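Local coordinates for PH1570-like domain-containing protein (PDB 2HQ4), which is of unknown function but folds as a single chain in which helices pack against a long antiparallel sheet, in a hyperthermophilic archaeon, at residues Val32-Tyr35 with Gly36-Arg40; Ala39-Val42 with Leu43-Met46; Tyr61-Glu64 with Cys65-Phe69; Lys99-Glu102 with Glu103-Lys106; Phe145-Pro148 with Ser149-Asn152. All blocks are in the same frame, centred on the assembly; numbering follows the deposited sequence.

Contact 1 of 5, residues Val32-Tyr35 with Gly36-Arg40; sequences VKFY and GNDAR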
loop_
_atom_site.group_PDB
_atom_site.type_symbol
_atom_site.label_atom_id
_atom_site.label_comp_id
_atom_site.label_asym_id
_atom_site.label_seq_id
_atom_site.Cartn_x
_atom_site.Cartn_y
_atom_site.Cartn_z
ATOM N N VAL A 32 -3.878 -0.388 5.930
ATOM C CA VAL A 32 -2.847 -0.930 5.047
ATOM C C VAL A 32 -1.524 -1.071 5.825
ATOM O O VAL A 32 -1.197 -0.210 6.651
ATOM C CB VAL A 32 -2.687 -0.084 3.729
ATOM C CG1 VAL A 32 -2.376 1.423 4.017
ATOM C CG2 VAL A 32 -1.627 -0.739 2.743
ATOM N N LYS A 33 -0.812 -2.165 5.588
ATOM C CA LYS A 33 0.554 -2.332 6.098
ATOM C C LYS A 33 1.396 -2.837 4.932
ATOM O O LYS A 33 0.868 -3.427 3.996
ATOM C CB LYS A 33 0.571 -3.351 7.254
ATOM C CG LYS A 33 -0.068 -2.873 8.587
ATOM C CD LYS A 33 -0.121 -3.947 9.711
ATOM C CE LYS A 33 -0.775 -5.260 9.284
ATOM N NZ LYS A 33 -0.906 -6.339 10.392
ATOM N N PHE A 34 2.704 -2.587 4.957
ATOM C CA PHE A 34 3.566 -3.053 3.863
ATOM C C PHE A 34 4.742 -3.797 4.431
ATOM O O PHE A 34 5.120 -3.582 5.603
ATOM C CB PHE A 34 4.039 -1.884 2.969
ATOM C CG PHE A 34 5.052 -1.005 3.610
ATOM C CD1 PHE A 34 4.655 0.134 4.298
ATOM C CD2 PHE A 34 6.440 -1.312 3.516
ATOM C CE1 PHE A 34 5.594 0.990 4.915
ATOM C CE2 PHE A 34 7.385 -0.485 4.171
ATOM C CZ PHE A 34 6.957 0.681 4.848
ATOM N N TYR A 35 5.273 -4.712 3.615
ATOM C CA TYR A 35 6.416 -5.597 3.993
ATOM C C TYR A 35 7.377 -5.593 2.820
ATOM O O TYR A 35 6.966 -5.388 1.701
ATOM C CB TYR A 35 5.895 -7.020 4.330
ATOM C CG TYR A 35 4.990 -6.896 5.527
ATOM C CD1 TYR A 35 5.529 -6.880 6.813
ATOM C CD2 TYR A 35 3.619 -6.677 5.367
ATOM C CE1 TYR A 35 4.718 -6.660 7.926
ATOM C CE2 TYR A 35 2.802 -6.428 6.485
ATOM C CZ TYR A 35 3.363 -6.475 7.740
ATOM O OH TYR A 35 2.579 -6.256 8.843
ATOM N N GLY A 36 8.670 -5.765 3.055
ATOM C CA GLY A 36 9.592 -5.835 1.957
ATOM C C GLY A 36 10.240 -4.487 1.765
ATOM O O GLY A 36 10.633 -3.847 2.759
ATOM N N ASN A 37 10.326 -4.022 0.521
ATOM C CA ASN A 37 10.919 -2.701 0.286
ATOM C C ASN A 37 10.025 -1.537 0.786
ATOM O O ASN A 37 8.836 -1.723 0.962
ATOM C CB ASN A 37 11.321 -2.546 -1.173
ATOM C CG ASN A 37 12.535 -3.459 -1.544
ATOM O OD1 ASN A 37 12.566 -4.117 -2.607
ATOM N ND2 ASN A 37 13.509 -3.504 -0.651
ATOM N N ASP A 38 10.629 -0.370 1.013
ATOM C CA ASP A 38 9.972 0.793 1.601
ATOM C C ASP A 38 8.775 1.227 0.723
ATOM O O ASP A 38 8.907 1.390 -0.490
ATOM C CB ASP A 38 11.002 1.928 1.694
ATOM C CG ASP A 38 10.516 3.131 2.513
ATOM O OD1 ASP A 38 9.458 3.077 3.169
ATOM O OD2 ASP A 38 11.207 4.158 2.465
ATOM N N ALA A 39 7.606 1.360 1.337
ATOM C CA ALA A 39 6.448 1.898 0.615
ATOM C C ALA A 39 5.879 3.121 1.317
ATOM O O ALA A 39 4.721 3.488 1.082
ATOM C CB ALA A 39 5.382 0.831 0.458
ATOM N N ARG A 40 6.660 3.777 2.172
ATOM C CA ARG A 40 6.079 4.895 2.947
ATOM C C ARG A 40 5.498 6.039 2.114
ATOM O O ARG A 40 4.478 6.625 2.487
ATOM C CB ARG A 40 7.002 5.369 4.075
ATOM C CG ARG A 40 6.975 4.400 5.330
ATOM C CD ARG A 40 8.201 4.592 6.260
ATOM N NE ARG A 40 9.403 4.828 5.453
ATOM C CZ ARG A 40 10.454 5.529 5.859
ATOM N NH1 ARG A 40 10.462 6.057 7.081
ATOM N NH2 ARG A 40 11.479 5.718 5.041
#

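Contact 2 of 5, residues Ala39-Val42 with Leu43-Met46; sequences ARKV and LLAM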
loop_
_atom_site.group_PDB
_atom_site.type_symbol
_atom_site.label_atom_id
_atom_site.label_comp_id
_atom_site.label_asym_id
_atom_site.label_seq_id
_atom_site.Cartn_x
_atom_site.Cartn_y
_atom_site.Cartn_z
ATOM N N ALA A 39 7.606 1.360 1.337
ATOM C CA ALA A 39 6.448 1.898 0.615
ATOM C C ALA A 39 5.879 3.121 1.317
ATOM O O ALA A 39 4.721 3.488 1.082
ATOM C CB ALA A 39 5.382 0.831 0.458
ATOM N N ARG A 40 6.660 3.777 2.172
ATOM C CA ARG A 40 6.079 4.895 2.947
ATOM C C ARG A 40 5.498 6.039 2.114
ATOM O O ARG A 40 4.478 6.625 2.487
ATOM C CB ARG A 40 7.002 5.369 4.075
ATOM C CG ARG A 40 6.975 4.400 5.330
ATOM C CD ARG A 40 8.201 4.592 6.260
ATOM N NE ARG A 40 9.403 4.828 5.453
ATOM C CZ ARG A 40 10.454 5.529 5.859
ATOM N NH1 ARG A 40 10.462 6.057 7.081
ATOM N NH2 ARG A 40 11.479 5.718 5.041
ATOM N N LYS A 41 6.121 6.356 0.982
ATOM C CA LYS A 41 5.598 7.425 0.134
ATOM C C LYS A 41 4.262 7.051 -0.567
ATOM O O LYS A 41 3.442 7.908 -0.851
ATOM C CB LYS A 41 6.661 7.875 -0.896
ATOM C CG LYS A 41 7.859 8.665 -0.279
ATOM C CD LYS A 41 8.745 9.215 -1.421
ATOM C CE LYS A 41 10.071 9.810 -0.889
ATOM N NZ LYS A 41 10.849 10.358 -2.053
ATOM N N VAL A 42 4.081 5.773 -0.898
ATOM C CA VAL A 42 2.760 5.312 -1.370
ATOM C C VAL A 42 1.709 5.545 -0.268
ATOM O O VAL A 42 0.616 6.069 -0.525
ATOM C CB VAL A 42 2.791 3.794 -1.778
ATOM C CG1 VAL A 42 1.380 3.326 -2.217
ATOM C CG2 VAL A 42 3.808 3.600 -2.893
ATOM N N LEU A 43 2.051 5.222 0.973
ATOM C CA LEU A 43 1.096 5.414 2.063
ATOM C C LEU A 43 0.795 6.919 2.267
ATOM O O LEU A 43 -0.371 7.335 2.461
ATOM C CB LEU A 43 1.621 4.716 3.326
ATOM C CG LEU A 43 1.144 3.247 3.517
ATOM C CD1 LEU A 43 1.364 2.346 2.306
ATOM C CD2 LEU A 43 1.849 2.719 4.727
ATOM N N LEU A 44 1.832 7.751 2.169
ATOM C CA LEU A 44 1.653 9.220 2.251
ATOM C C LEU A 44 0.718 9.737 1.185
ATOM O O LEU A 44 -0.178 10.562 1.457
ATOM C CB LEU A 44 3.005 9.953 2.093
ATOM C CG LEU A 44 3.925 9.802 3.284
ATOM C CD1 LEU A 44 5.332 10.438 2.982
ATOM C CD2 LEU A 44 3.258 10.520 4.438
ATOM N N ALA A 45 0.901 9.254 -0.039
ATOM C CA ALA A 45 0.019 9.661 -1.132
ATOM C C ALA A 45 -1.429 9.222 -0.883
ATOM O O ALA A 45 -2.371 9.966 -1.180
ATOM C CB ALA A 45 0.545 9.098 -2.458
ATOM N N MET A 46 -1.614 8.018 -0.344
ATOM C CA MET A 46 -2.973 7.543 0.001
ATOM C C MET A 46 -3.639 8.446 1.050
ATOM O O MET A 46 -4.841 8.708 0.960
ATOM C CB MET A 46 -2.901 6.086 0.551
ATOM C CG MET A 46 -2.462 4.997 -0.511
ATOM S SD MET A 46 -2.067 3.380 0.212
ATOM C CE MET A 46 -3.741 2.874 0.685
#

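Contact 3 of 5, residues Tyr61-Glu64 with Cys65-Phe69; sequences YPFE and CAKEF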
loop_
_atom_site.group_PDB
_atom_site.type_symbol
_atom_site.label_atom_id
_atom_site.label_comp_id
_atom_site.label_asym_id
_atom_site.label_seq_id
_atom_site.Cartn_x
_atom_site.Cartn_y
_atom_site.Cartn_z
ATOM N N TYR A 61 -3.142 18.641 6.567
ATOM C CA TYR A 61 -2.585 18.375 7.895
ATOM C C TYR A 61 -2.128 16.900 8.175
ATOM O O TYR A 61 -0.976 16.695 8.563
ATOM C CB TYR A 61 -3.545 18.874 8.966
ATOM C CG TYR A 61 -3.084 18.579 10.346
ATOM C CD1 TYR A 61 -2.325 19.506 11.062
ATOM C CD2 TYR A 61 -3.373 17.346 10.931
ATOM C CE1 TYR A 61 -1.888 19.195 12.323
ATOM C CE2 TYR A 61 -2.950 17.037 12.140
ATOM C CZ TYR A 61 -2.198 17.939 12.844
ATOM O OH TYR A 61 -1.792 17.563 14.103
ATOM N N PRO A 62 -3.039 15.897 8.007
ATOM C CA PRO A 62 -2.649 14.502 8.278
ATOM C C PRO A 62 -1.479 14.029 7.457
ATOM O O PRO A 62 -0.713 13.238 7.976
ATOM C CB PRO A 62 -3.905 13.673 7.906
ATOM C CG PRO A 62 -4.760 14.602 7.015
ATOM C CD PRO A 62 -4.471 15.989 7.636
ATOM N N PHE A 63 -1.408 14.457 6.199
ATOM C CA PHE A 63 -0.274 14.216 5.293
ATOM C C PHE A 63 1.024 14.884 5.785
ATOM O O PHE A 63 2.080 14.258 5.796
ATOM C CB PHE A 63 -0.681 14.662 3.883
ATOM C CG PHE A 63 0.440 14.799 2.900
ATOM C CD1 PHE A 63 0.994 13.672 2.261
ATOM C CD2 PHE A 63 0.884 16.069 2.532
ATOM C CE1 PHE A 63 1.995 13.817 1.322
ATOM C CE2 PHE A 63 1.897 16.243 1.553
ATOM C CZ PHE A 63 2.454 15.122 0.941
ATOM N N GLU A 64 0.926 16.127 6.242
ATOM C CA GLU A 64 2.082 16.787 6.874
ATOM C C GLU A 64 2.530 16.110 8.163
ATOM O O GLU A 64 3.735 15.914 8.383
ATOM C CB GLU A 64 1.791 18.266 7.097
ATOM C CG GLU A 64 1.531 19.015 5.783
ATOM C CD GLU A 64 2.761 19.101 4.871
ATOM O OE1 GLU A 64 3.882 19.172 5.409
ATOM O OE2 GLU A 64 2.610 19.080 3.620
ATOM N N CYS A 65 1.566 15.750 9.008
ATOM C CA CYS A 65 1.808 15.017 10.242
ATOM C C CYS A 65 2.537 13.652 10.000
ATOM O O CYS A 65 3.498 13.293 10.705
ATOM C CB CYS A 65 0.457 14.817 10.975
ATOM S SG CYS A 65 0.481 13.755 12.451
ATOM N N ALA A 66 2.064 12.906 9.000
ATOM C CA ALA A 66 2.600 11.581 8.707
ATOM C C ALA A 66 4.027 11.748 8.154
ATOM O O ALA A 66 4.910 10.940 8.481
ATOM C CB ALA A 66 1.696 10.865 7.681
ATOM N N LYS A 67 4.244 12.792 7.342
ATOM C CA LYS A 67 5.600 13.105 6.812
ATOM C C LYS A 67 6.605 13.411 7.933
ATOM O O LYS A 67 7.761 12.943 7.905
ATOM C CB LYS A 67 5.579 14.259 5.811
ATOM C CG LYS A 67 5.159 13.884 4.370
ATOM C CD LYS A 67 5.397 15.032 3.390
ATOM C CE LYS A 67 4.639 16.283 3.784
ATOM N NZ LYS A 67 4.798 17.431 2.827
ATOM N N GLU A 68 6.149 14.163 8.925
ATOM C CA GLU A 68 6.947 14.484 10.108
ATOM C C GLU A 68 7.255 13.196 10.892
ATOM O O GLU A 68 8.417 12.923 11.231
ATOM C CB GLU A 68 6.213 15.536 10.969
ATOM C CG GLU A 68 7.127 16.519 11.739
ATOM C CD GLU A 68 6.336 17.655 12.412
ATOM O OE1 GLU A 68 5.106 17.470 12.678
ATOM O OE2 GLU A 68 6.935 18.750 12.651
ATOM N N PHE A 69 6.224 12.378 11.129
ATOM C CA PHE A 69 6.380 11.089 11.793
ATOM C C PHE A 69 7.409 10.167 11.110
ATOM O O PHE A 69 8.274 9.587 11.793
ATOM C CB PHE A 69 5.023 10.384 11.920
ATOM C CG PHE A 69 5.102 9.043 12.588
ATOM C CD1 PHE A 69 5.421 8.944 13.933
ATOM C CD2 PHE A 69 4.869 7.878 11.863
ATOM C CE1 PHE A 69 5.496 7.697 14.577
ATOM C CE2 PHE A 69 4.948 6.639 12.476
ATOM C CZ PHE A 69 5.254 6.545 13.854
#

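Contact 4 of 5, residues Lys99-Glu102 with Glu103-Lys106; sequences KLQE and EIKK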
loop_
_atom_site.group_PDB
_atom_site.type_symbol
_atom_site.label_atom_id
_atom_site.label_comp_id
_atom_site.label_asym_id
_atom_site.label_seq_id
_atom_site.Cartn_x
_atom_site.Cartn_y
_atom_site.Cartn_z
ATOM N N LYS A 99 7.658 -19.055 -8.316
ATOM C CA LYS A 99 8.734 -18.051 -8.076
ATOM C C LYS A 99 8.205 -16.809 -7.319
ATOM O O LYS A 99 8.894 -16.233 -6.488
ATOM C CB LYS A 99 9.354 -17.606 -9.401
ATOM C CG LYS A 99 10.196 -18.673 -10.108
ATOM C CD LYS A 99 11.540 -18.894 -9.423
ATOM C CE LYS A 99 12.702 -18.475 -10.339
ATOM N NZ LYS A 99 13.063 -19.487 -11.411
ATOM N N LEU A 100 6.986 -16.408 -7.646
ATOM C CA LEU A 100 6.295 -15.338 -6.922
ATOM C C LEU A 100 6.040 -15.739 -5.471
ATOM O O LEU A 100 6.241 -14.946 -4.568
ATOM C CB LEU A 100 4.996 -14.930 -7.647
ATOM C CG LEU A 100 5.168 -14.221 -9.008
ATOM C CD1 LEU A 100 3.804 -13.735 -9.494
ATOM C CD2 LEU A 100 6.183 -13.043 -8.978
ATOM N N GLN A 101 5.623 -16.977 -5.247
ATOM C CA GLN A 101 5.498 -17.494 -3.875
ATOM C C GLN A 101 6.833 -17.465 -3.104
ATOM O O GLN A 101 6.866 -17.132 -1.903
ATOM C CB GLN A 101 4.818 -18.884 -3.870
ATOM C CG GLN A 101 4.222 -19.295 -2.518
ATOM C CD GLN A 101 3.147 -18.335 -1.982
ATOM O OE1 GLN A 101 2.133 -18.085 -2.634
ATOM N NE2 GLN A 101 3.358 -17.828 -0.771
ATOM N N GLU A 102 7.946 -17.756 -3.786
ATOM C CA GLU A 102 9.267 -17.596 -3.173
ATOM C C GLU A 102 9.631 -16.131 -2.851
ATOM O O GLU A 102 10.320 -15.875 -1.859
ATOM C CB GLU A 102 10.376 -18.230 -4.036
ATOM C CG GLU A 102 10.408 -19.764 -3.986
ATOM C CD GLU A 102 11.213 -20.391 -5.137
ATOM O OE1 GLU A 102 12.007 -19.669 -5.787
ATOM O OE2 GLU A 102 11.034 -21.621 -5.387
ATOM N N GLU A 103 9.188 -15.172 -3.678
ATOM C CA GLU A 103 9.350 -13.752 -3.323
ATOM C C GLU A 103 8.601 -13.457 -2.007
ATOM O O GLU A 103 9.124 -12.726 -1.141
ATOM C CB GLU A 103 8.847 -12.811 -4.416
ATOM C CG GLU A 103 9.746 -12.699 -5.648
ATOM C CD GLU A 103 11.152 -12.230 -5.290
ATOM O OE1 GLU A 103 11.296 -11.244 -4.520
ATOM O OE2 GLU A 103 12.107 -12.872 -5.770
ATOM N N ILE A 104 7.395 -14.009 -1.879
ATOM C CA ILE A 104 6.604 -13.841 -0.641
ATOM C C ILE A 104 7.427 -14.323 0.565
ATOM O O ILE A 104 7.589 -13.585 1.517
ATOM C CB ILE A 104 5.186 -14.499 -0.707
ATOM C CG1 ILE A 104 4.247 -13.751 -1.688
ATOM C CG2 ILE A 104 4.531 -14.536 0.676
ATOM C CD1 ILE A 104 4.110 -12.220 -1.405
ATOM N N LYS A 105 7.968 -15.541 0.503
ATOM C CA LYS A 105 8.857 -16.061 1.579
ATOM C C LYS A 105 10.042 -15.182 1.933
ATOM O O LYS A 105 10.361 -15.010 3.113
ATOM C CB LYS A 105 9.341 -17.457 1.224
ATOM C CG LYS A 105 8.183 -18.424 1.166
ATOM C CD LYS A 105 8.547 -19.683 0.436
ATOM C CE LYS A 105 7.362 -20.655 0.464
ATOM N NZ LYS A 105 7.691 -21.841 -0.354
ATOM N N LYS A 106 10.693 -14.599 0.942
ATOM C CA LYS A 106 11.765 -13.667 1.211
ATOM C C LYS A 106 11.304 -12.394 1.941
ATOM O O LYS A 106 12.057 -11.813 2.720
ATOM C CB LYS A 106 12.456 -13.257 -0.080
ATOM C CG LYS A 106 13.198 -14.373 -0.811
ATOM C CD LYS A 106 14.269 -13.787 -1.722
ATOM C CE LYS A 106 13.680 -13.131 -2.949
ATOM N NZ LYS A 106 13.683 -14.023 -4.165
HETATM O O HOH W 1 11.525 -15.809 -6.502
#

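Contact 5 of 5, residues Phe145-Pro148 with Ser149-Asn152; sequences FNKP and SIAN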
loop_
_atom_site.group_PDB
_atom_site.type_symbol
_atom_site.label_atom_id
_atom_site.label_comp_id
_atom_site.label_asym_id
_atom_site.label_seq_id
_atom_site.Cartn_x
_atom_site.Cartn_y
_atom_site.Cartn_z
ATOM N N PHE A 145 -4.149 -5.312 3.271
ATOM C CA PHE A 145 -5.160 -4.311 3.540
ATOM C C PHE A 145 -6.493 -4.957 3.972
ATOM O O PHE A 145 -6.673 -6.174 3.804
ATOM C CB PHE A 145 -5.304 -3.359 2.317
ATOM C CG PHE A 145 -5.242 -4.062 0.949
ATOM C CD1 PHE A 145 -6.390 -4.627 0.380
ATOM C CD2 PHE A 145 -4.027 -4.126 0.243
ATOM C CE1 PHE A 145 -6.329 -5.266 -0.882
ATOM C CE2 PHE A 145 -3.925 -4.744 -0.976
ATOM C CZ PHE A 145 -5.099 -5.338 -1.564
ATOM N N ASN A 146 -7.437 -4.157 4.485
ATOM C CA ASN A 146 -8.576 -4.754 5.196
ATOM C C ASN A 146 -9.761 -5.083 4.276
ATOM O O ASN A 146 -10.610 -5.872 4.671
ATOM C CB ASN A 146 -9.067 -3.821 6.340
ATOM C CG ASN A 146 -9.536 -2.501 5.806
ATOM O OD1 ASN A 146 -8.850 -1.906 4.969
ATOM N ND2 ASN A 146 -10.732 -2.035 6.236
ATOM N N LYS A 147 -9.838 -4.504 3.078
ATOM C CA LYS A 147 -10.961 -4.816 2.164
ATOM C C LYS A 147 -10.504 -4.660 0.720
ATOM O O LYS A 147 -9.546 -3.912 0.477
ATOM C CB LYS A 147 -12.198 -3.954 2.494
ATOM C CG LYS A 147 -11.974 -2.441 2.311
ATOM C CD LYS A 147 -13.180 -1.609 2.754
ATOM C CE LYS A 147 -12.877 -0.151 2.494
ATOM N NZ LYS A 147 -14.039 0.756 2.716
ATOM N N PRO A 148 -11.153 -5.374 -0.252
ATOM C CA PRO A 148 -10.565 -5.406 -1.610
ATOM C C PRO A 148 -10.434 -4.094 -2.316
ATOM O O PRO A 148 -9.522 -3.968 -3.118
ATOM C CB PRO A 148 -11.506 -6.339 -2.430
ATOM C CG PRO A 148 -12.298 -7.094 -1.371
ATOM C CD PRO A 148 -12.390 -6.199 -0.169
ATOM N N SER A 149 -11.320 -3.127 -2.012
ATOM C CA SER A 149 -11.297 -1.854 -2.721
ATOM C C SER A 149 -10.068 -0.994 -2.366
ATOM O O SER A 149 -9.745 0.003 -3.080
ATOM C CB SER A 149 -12.598 -1.064 -2.476
ATOM O OG SER A 149 -12.740 -0.753 -1.132
ATOM N N ILE A 150 -9.391 -1.361 -1.280
ATOM C CA ILE A 150 -8.117 -0.627 -0.972
ATOM C C ILE A 150 -7.095 -0.842 -2.108
ATOM O O ILE A 150 -6.211 -0.017 -2.318
ATOM C CB ILE A 150 -7.517 -1.048 0.388
ATOM C CG1 ILE A 150 -8.534 -0.885 1.515
ATOM C CG2 ILE A 150 -6.136 -0.271 0.722
ATOM C CD1 ILE A 150 -9.369 0.268 1.399
ATOM N N ALA A 151 -7.213 -1.948 -2.849
ATOM C CA ALA A 151 -6.265 -2.232 -3.946
ATOM C C ALA A 151 -6.081 -1.037 -4.878
ATOM O O ALA A 151 -4.965 -0.681 -5.172
ATOM C CB ALA A 151 -6.666 -3.490 -4.781
ATOM N N ASN A 152 -7.176 -0.426 -5.342
ATOM C CA ASN A 152 -7.067 0.702 -6.299
ATOM C C ASN A 152 -6.363 1.930 -5.751
ATOM O O ASN A 152 -5.731 2.656 -6.509
ATOM C CB ASN A 152 -8.447 1.121 -6.870
ATOM C CG ASN A 152 -9.207 -0.091 -7.487
ATOM O OD1 ASN A 152 -9.379 -0.180 -8.716
ATOM N ND2 ASN A 152 -9.607 -1.027 -6.637
#

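Contact 1 of 5, residues Val32-Tyr35 with Gly36-Arg40
The end of strand 30-36, where F34 sits, turns back on itself through G36, N37 and D38 and brings A39, the N-cap residue of helix 40-55, to 6.6 Å from F34, CA to CA. The F34 ring fills the inside of this bend. Its CG lies between its own backbone N and carbonyl carbon (chi1 72°), which swings the ring forward over the turn. The methyl CB of A39 sits over one ring face, 4.0 Å from the F34 centroid, a CH-pi contact that suits a residue as small as alanine. The backbone N of A39 also stands above the ring, 3.4 Å from F34 CE2 near the rim. R40 adds the aliphatic part of its chain, with CG 3.7 Å from F34 CE1. Beyond that methylene its guanidinium turns to D38, gripping it side-on: R40 NE bonds to D38 OD1 at 2.9 Å and R40 NH2 to D38 OD2 at 3.0 Å, a two-pronged salt bridge. From the other face of the carboxylate the backbone N of R40 reaches D38 OD1 at 3.1 Å, so this oxygen takes two donors and the aspartate is held against rotation. At the backbone angles of G36 (phi 98°) a CB would be jammed against the carbonyl O of Y35, so glycine fits here. On the sheet side, A39 also touches F143. The D38 OD1 to R40 N bond makes an Asx turn, here leading from a beta strand into a helix.

Contact 2 of 5, residues Ala39-Val42 with Leu43-Met46
V42 and M46, one helical turn apart, meet through V42 CG1 and M46 SD at 4.2 Å, a loose apolar contact between a branched residue and a flexible one. CG1 of V42 stands opposite its own backbone N across the CA-CB bond (chi1 178°), while the M46 chain runs out straight and then bends at its last torsion (71°). M46 CG lies 3.3 Å from V42 O, packed on the carbonyl that its own amide engages. L44 treats the preceding turn in the same way: its CG rests 3.3 Å from R40 O. L43 departs from this pattern, with CB 3.5 Å from R40 O and CD1 directed toward A39 O. Beneath these side chains the backbone of helix 40-55 is regular. L43 N bonds to A39 O, the carbonyl of the N-cap residue, at 3.2 Å, and the next three amides follow, M46 N closing on V42 O at 3.0 Å. The apolar residues leave the helix in different directions: L43 meets F34 and V32 of strand 30-36, M46 meets V32, V42 meets F143 of strand 141-145, and L44 meets A66 and W70 of helix 61-70. R40 instead sends its polar end back to D38. Chemically, main-chain bonds satisfy the carbonyls of A39 to V42, which lets V42, L43, L44, A45 and M46 bury apolar side chains, while R40 and K41 keep the side partly open to solvent.

Contact 3 of 5, residues Tyr61-Glu64 with Cys65-Phe69
Y61 opens helix 61-70, an alpha helix whose i to i+4 bonds start here: C65 N donates to Y61 O at 2.7 Å. The tyrosine ring reaches forward along the helix so that Y61 CE2 comes to 4.2 Å from C65 CB. C65 is itself fixed by the disulfide to C12, which ties the helix to strand 10-13 at the edge of the sheet. P62 suits the first turn, where its nitrogen, having no hydrogen to give, is not missed; its carbonyl O receives A66 N at 3.0 Å, and its ring faces Y51 and Y55 of helix 40-55. F63 comes next, with CG directed away from its own amide nitrogen (chi1 166°), a setting that swings the ring along the helix under the K67 chain. K67 CE lies over one face, 3.9 Å from the F63 ring centroid and toward the rim, so the lysine packs its last methylene on the ring while NZ beyond it makes polar bonds. F63 also meets Y48 edge-to-face. E64, the last residue of the first turn, bends at chi2 (-66°) and lies beside K67, the two chains pointing the same way. The lysine ammonium is shared, since K67 NZ also donates to the carbonyl of L74. Toward the glutamate, K67 NZ approaches from above the carboxylate plane and closes a salt bridge with E64 OE2 at 2.9 Å.

Contact 4 of 5, residues Lys99-Glu102 with Glu103-Lys106
Q101 and I104 meet on the covered side of helix 94-107, an alpha helix lying at the surface of the chain with one face against the segment that follows it. Backbone bonding comes first: E103 N, I104 N, K105 N and K106 N each donate to the carbonyl four residues back, from E103 N to K99 O at 3.0 Å to K106 N to E102 O at 3.1 Å. Apolar and amide contacts form the inner side. Q101 bends at chi2 (59°), which brings its amide across I104, with Q101 NE2 lying 3.8 Å from I104 CG2. Both ends of that amide are bonded: NE2 donates to the carbonyl of I113 and OE1 accepts from the amide of I115, so glutamine suits a place where a strip of backbone needs both a donor and an acceptor. I104 packs on P109, I113 and I115, its branched apolar chain fitting the buried side of the helix, and its CB rests 3.3 Å from Q101 O. Charged groups occupy the outer side. K106, bent at chi3 and chi4, folds back so that K106 NZ meets E103 OE2 in a salt bridge modelled at 2.5 Å, a doubtfully short value best read with caution. A water molecule extends this polar patch, donating to K99 O at 2.7 Å and to E103 OE2 at 3.1 Å.

Contact 5 of 5, residues Phe145-Pro148 with Ser149-Asn152
F145 and I150 form the tight part of this contact, sliding past each other in opposite directions at the end of strand 141-145. F145 CB touches I150 CG2 at 3.6 Å, and the ring, swung forward by a chi1 of 40°, continues toward A151, whose CB lies 4.0 Å from F145 CZ. The backbone N of A151 stands over one face of the ring, near its rim. A small alanine and a branched isoleucine suit this inner corner, which I135 of strand 134-136 shares by touching both F145 and A151. N146 belongs to the inner side too: its OD1 lies 3.6 Å from I150 CG1. That OD1 accepts from the amide of E31 on the neighbouring strand 30-36, and ND2 donates to the carbonyl of N29 just before it. The outer side is looser and reaches solvent. K147 is extended beyond CG, crossing I150 at about a right angle; its CE comes to 3.7 Å from both I150 CD1 and S149 OG, so the methylenes pack while the ammonium lies beyond them. P148 and S149 are exposed. Proline, with its fixed phi, suits the second place of the turn that opens here: I150 N donates to K147 O at 3.1 Å from above the carbonyl plane, and A151 N reaches P148 O in the same manner at 3.1 Å. The bond from I150 to K147 closes a type I beta turn, K147-I150, which here joins strand 141-145 to helix 150-155.

Along the chain, contact 1 closes the bend that takes strand 30-36 into helix 40-55, and contact 2 begins on its last residues, A39 and R40, to form the first two turns of that helix. The two touch again where F34 and V32 meet L43 and M46. Contact 3, in helix 61-70, packs on contact 2 through L44, joining the successive helices. Contact 4 lies apart, its centre about 33 Å from that of contact 3 and on the other side of the chain's centre. Contact 5 closes the turn from strand 141-145 into helix 150-155 and meets contact 2 through I150 and M46. All five are local and none nests in another; contacts 1 and 2 overlap and the rest follow in series.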